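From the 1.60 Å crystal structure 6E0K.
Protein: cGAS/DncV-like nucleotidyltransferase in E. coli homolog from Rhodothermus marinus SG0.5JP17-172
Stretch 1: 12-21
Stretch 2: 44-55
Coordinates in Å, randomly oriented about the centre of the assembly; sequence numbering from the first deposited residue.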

# COMPACT_ATOMS: atom_id res chain seq x y z
N SER A 12 17.39 -6.13 -4.81
CA SER A 12 16.70 -4.91 -5.25
C SER A 12 15.87 -5.11 -6.51
O SER A 12 15.16 -4.17 -6.90
CB SER A 12 17.70 -3.78 -5.49
OG SER A 12 18.34 -3.92 -6.76
N HIS A 13 15.95 -6.26 -7.17
CA HIS A 13 15.23 -6.42 -8.44
C HIS A 13 13.72 -6.38 -8.25
O HIS A 13 13.18 -6.87 -7.26
CB HIS A 13 15.61 -7.73 -9.11
CG HIS A 13 17.03 -7.78 -9.56
ND1 HIS A 13 17.62 -8.94 -10.03
CD2 HIS A 13 17.98 -6.82 -9.64
CE1 HIS A 13 18.87 -8.69 -10.36
NE2 HIS A 13 19.11 -7.41 -10.14
N GLN A 14 13.05 -5.83 -9.26
CA GLN A 14 11.59 -5.82 -9.29
C GLN A 14 11.07 -7.05 -10.00
O GLN A 14 11.63 -7.49 -11.01
CB GLN A 14 11.11 -4.55 -9.99
CG GLN A 14 9.61 -4.27 -9.80
CD GLN A 14 9.13 -3.08 -10.61
OE1 GLN A 14 9.93 -2.35 -11.22
NE2 GLN A 14 7.82 -2.87 -10.61
N GLY A 15 9.99 -7.62 -9.47
CA GLY A 15 9.27 -8.64 -10.21
C GLY A 15 8.63 -8.08 -11.47
O GLY A 15 8.42 -6.87 -11.63
N ALA A 16 8.33 -8.98 -12.39
CA ALA A 16 7.68 -8.56 -13.62
C ALA A 16 6.31 -7.97 -13.32
O ALA A 16 5.64 -8.36 -12.36
CB ALA A 16 7.53 -9.74 -14.58
N THR A 17 5.88 -7.02 -14.15
CA THR A 17 4.59 -6.35 -13.96
C THR A 17 3.64 -6.51 -15.13
O THR A 17 2.53 -5.98 -15.06
CB THR A 17 4.77 -4.85 -13.70
OG1 THR A 17 5.34 -4.22 -14.85
CG2 THR A 17 5.66 -4.60 -12.48
N THR A 18 4.03 -7.21 -16.20
CA THR A 18 3.18 -7.29 -17.39
C THR A 18 1.85 -7.95 -17.07
O THR A 18 0.79 -7.47 -17.49
CB THR A 18 3.92 -8.06 -18.49
OG1 THR A 18 5.14 -7.38 -18.81
CG2 THR A 18 3.05 -8.17 -19.75
N THR A 19 1.88 -9.06 -16.34
CA THR A 19 0.65 -9.78 -16.06
C THR A 19 -0.24 -9.00 -15.09
O THR A 19 -1.47 -9.02 -15.23
CB THR A 19 1.00 -11.18 -15.54
OG1 THR A 19 1.86 -11.83 -16.50
CG2 THR A 19 -0.24 -12.03 -15.36
N ALA A 20 0.37 -8.28 -14.14
CA ALA A 20 -0.42 -7.43 -13.24
C ALA A 20 -1.10 -6.30 -14.00
O ALA A 20 -2.27 -6.00 -13.75
CB ALA A 20 0.48 -6.88 -12.13
N LYS A 21 -0.39 -5.68 -14.94
CA LYS A 21 -1.01 -4.63 -15.75
C LYS A 21 -2.18 -5.17 -16.57
O LYS A 21 -3.22 -4.52 -16.66
CB LYS A 21 0.04 -3.97 -16.64
CG LYS A 21 0.92 -2.97 -15.86
CD LYS A 21 2.05 -2.40 -16.71
CE LYS A 21 2.92 -1.46 -15.89
NZ LYS A 21 4.17 -1.07 -16.60
N TYR A 44 -8.06 1.69 -10.79
CA TYR A 44 -6.62 1.90 -10.74
C TYR A 44 -5.97 0.90 -9.80
O TYR A 44 -6.64 0.22 -9.02
CB TYR A 44 -6.28 3.35 -10.34
CG TYR A 44 -6.78 3.84 -9.00
CD1 TYR A 44 -8.04 4.41 -8.86
CD2 TYR A 44 -5.96 3.77 -7.87
CE1 TYR A 44 -8.48 4.89 -7.62
CE2 TYR A 44 -6.39 4.25 -6.63
CZ TYR A 44 -7.65 4.80 -6.52
OH TYR A 44 -8.08 5.27 -5.30
N LEU A 45 -4.65 0.77 -9.92
CA LEU A 45 -3.92 -0.14 -9.06
C LEU A 45 -3.41 0.57 -7.82
O LEU A 45 -3.14 1.77 -7.84
CB LEU A 45 -2.72 -0.76 -9.77
CG LEU A 45 -3.09 -1.69 -10.91
CD1 LEU A 45 -1.86 -2.46 -11.33
CD2 LEU A 45 -4.22 -2.64 -10.47
N GLN A 46 -3.27 -0.20 -6.75
CA GLN A 46 -2.55 0.27 -5.58
C GLN A 46 -1.58 -0.83 -5.19
O GLN A 46 -1.38 -1.80 -5.95
CB GLN A 46 -3.51 0.62 -4.43
CG GLN A 46 -4.27 -0.56 -3.83
CD GLN A 46 -4.99 -0.17 -2.54
OE1 GLN A 46 -4.54 0.72 -1.82
NE2 GLN A 46 -6.10 -0.84 -2.24
N GLY A 47 -0.94 -0.69 -4.02
CA GLY A 47 -0.13 -1.81 -3.60
C GLY A 47 1.20 -1.87 -4.33
O GLY A 47 1.63 -0.93 -5.01
N SER A 48 1.85 -3.03 -4.19
CA SER A 48 3.24 -3.14 -4.61
C SER A 48 3.41 -2.94 -6.11
O SER A 48 4.34 -2.26 -6.55
CB SER A 48 3.81 -4.49 -4.17
OG SER A 48 3.20 -5.55 -4.86
N TYR A 49 2.51 -3.50 -6.93
CA TYR A 49 2.69 -3.35 -8.37
C TYR A 49 2.59 -1.88 -8.78
O TYR A 49 3.39 -1.39 -9.58
CB TYR A 49 1.65 -4.17 -9.14
CG TYR A 49 1.83 -5.66 -9.10
CD1 TYR A 49 2.96 -6.28 -9.63
CD2 TYR A 49 0.83 -6.47 -8.59
CE1 TYR A 49 3.09 -7.67 -9.62
CE2 TYR A 49 0.97 -7.84 -8.57
CZ TYR A 49 2.08 -8.43 -9.10
OH TYR A 49 2.17 -9.81 -9.08
N LYS A 50 1.59 -1.18 -8.24
CA LYS A 50 1.43 0.23 -8.56
C LYS A 50 2.66 1.02 -8.16
O LYS A 50 3.10 1.91 -8.90
CB LYS A 50 0.20 0.78 -7.83
CG LYS A 50 0.02 2.28 -7.96
CD LYS A 50 -0.29 2.67 -9.39
CE LYS A 50 -0.61 4.15 -9.48
NZ LYS A 50 -1.00 4.56 -10.86
N ASN A 51 3.22 0.70 -7.00
CA ASN A 51 4.30 1.49 -6.44
C ASN A 51 5.66 0.98 -6.84
O ASN A 51 6.67 1.48 -6.33
CB ASN A 51 4.16 1.55 -4.92
CG ASN A 51 3.02 2.47 -4.50
OD1 ASN A 51 3.20 3.68 -4.38
ND2 ASN A 51 1.84 1.89 -4.32
N SER A 52 5.71 0.02 -7.77
CA SER A 52 6.94 -0.56 -8.28
C SER A 52 7.78 -1.18 -7.17
O SER A 52 9.00 -1.23 -7.27
CB SER A 52 7.79 0.46 -9.05
OG SER A 52 7.05 0.99 -10.13
N THR A 53 7.14 -1.67 -6.11
CA THR A 53 7.87 -2.33 -5.04
C THR A 53 7.59 -3.82 -4.97
O THR A 53 7.97 -4.46 -3.99
CB THR A 53 7.55 -1.68 -3.69
OG1 THR A 53 6.14 -1.75 -3.47
CG2 THR A 53 7.97 -0.22 -3.69
N ASN A 54 6.98 -4.39 -6.00
CA ASN A 54 6.73 -5.83 -6.01
C ASN A 54 8.04 -6.61 -6.19
O ASN A 54 8.86 -6.29 -7.07
CB ASN A 54 5.74 -6.20 -7.13
CG ASN A 54 6.22 -5.75 -8.50
OD1 ASN A 54 6.37 -4.55 -8.76
ND2 ASN A 54 6.45 -6.71 -9.39
N ILE A 55 8.26 -7.60 -5.33
CA ILE A 55 9.46 -8.44 -5.46
C ILE A 55 9.19 -9.73 -6.20
O ILE A 55 10.14 -10.46 -6.53
CB ILE A 55 10.09 -8.73 -4.07
CG1 ILE A 55 9.10 -9.43 -3.15
CG2 ILE A 55 10.62 -7.43 -3.45
CD1 ILE A 55 9.72 -9.93 -1.84
O HOH W 1 12.74 -9.48 -6.56
O HOH W 2 5.69 -0.89 -11.50

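The contact between residues 12-21 and 44-55 centres on N54, whose backbone and side chain together engage three polar groups of Q14 and G15: the Q14 amide nitrogen and the backbone N and O of G15. G15 N donates to N54 O (3.0 Å, 161° at the hydrogen), fixing the backbones where the CA atoms of G15 and I55 lie 4.8 Å apart. The same carbonyl receives a second, softer approach from Q14, whose CA lies 3.5 Å from N54 O in a CA-H...O contact. The N54 side chain, with chi1 at p, uses both ends of its amide. Its OD1 accepts from Q14 NE2 (2.9 Å, 165°), a nearly straight bond reached by an extended Q14 side chain (chi1 and chi2 both t). Its ND2 donates to G15 O at 3.0 Å, but the 139° angle makes this bond weak; ND2 is also hydrogen-bonded to a residue just outside the stretches. An ideal CB on G15 would lie 3.1 Å from N54 ND2 and 3.3 Å from I55 C, so the absence of a side chain permits this close approach.

Two waters extend the network. Water 1 donates to H13 O (2.7 Å) and to I55 O (2.8 Å), bridging two carbonyls that could not bond each other directly. Water 2 accepts from Q14 NE2 (3.0 Å), donates to Y49 O (3.0 Å) and is hydrogen-bonded to S52 OG (2.7 Å); Q14 NE2 therefore serves both N54 OD1 and this water.

Beyond the polar cluster the contact is mainly A20 packing on Y49. A20, in the first turn of the helix that begins at T18 and whose K21 N donates to T17 O (2.9 Å), sets its CB over one face of the Y49 ring, 3.4 Å from the centroid and 6° off the normal, a CH-pi contact. T17 CG2 and A16 O lie at the ring edge, while Y49 OH is satisfied elsewhere in the structure.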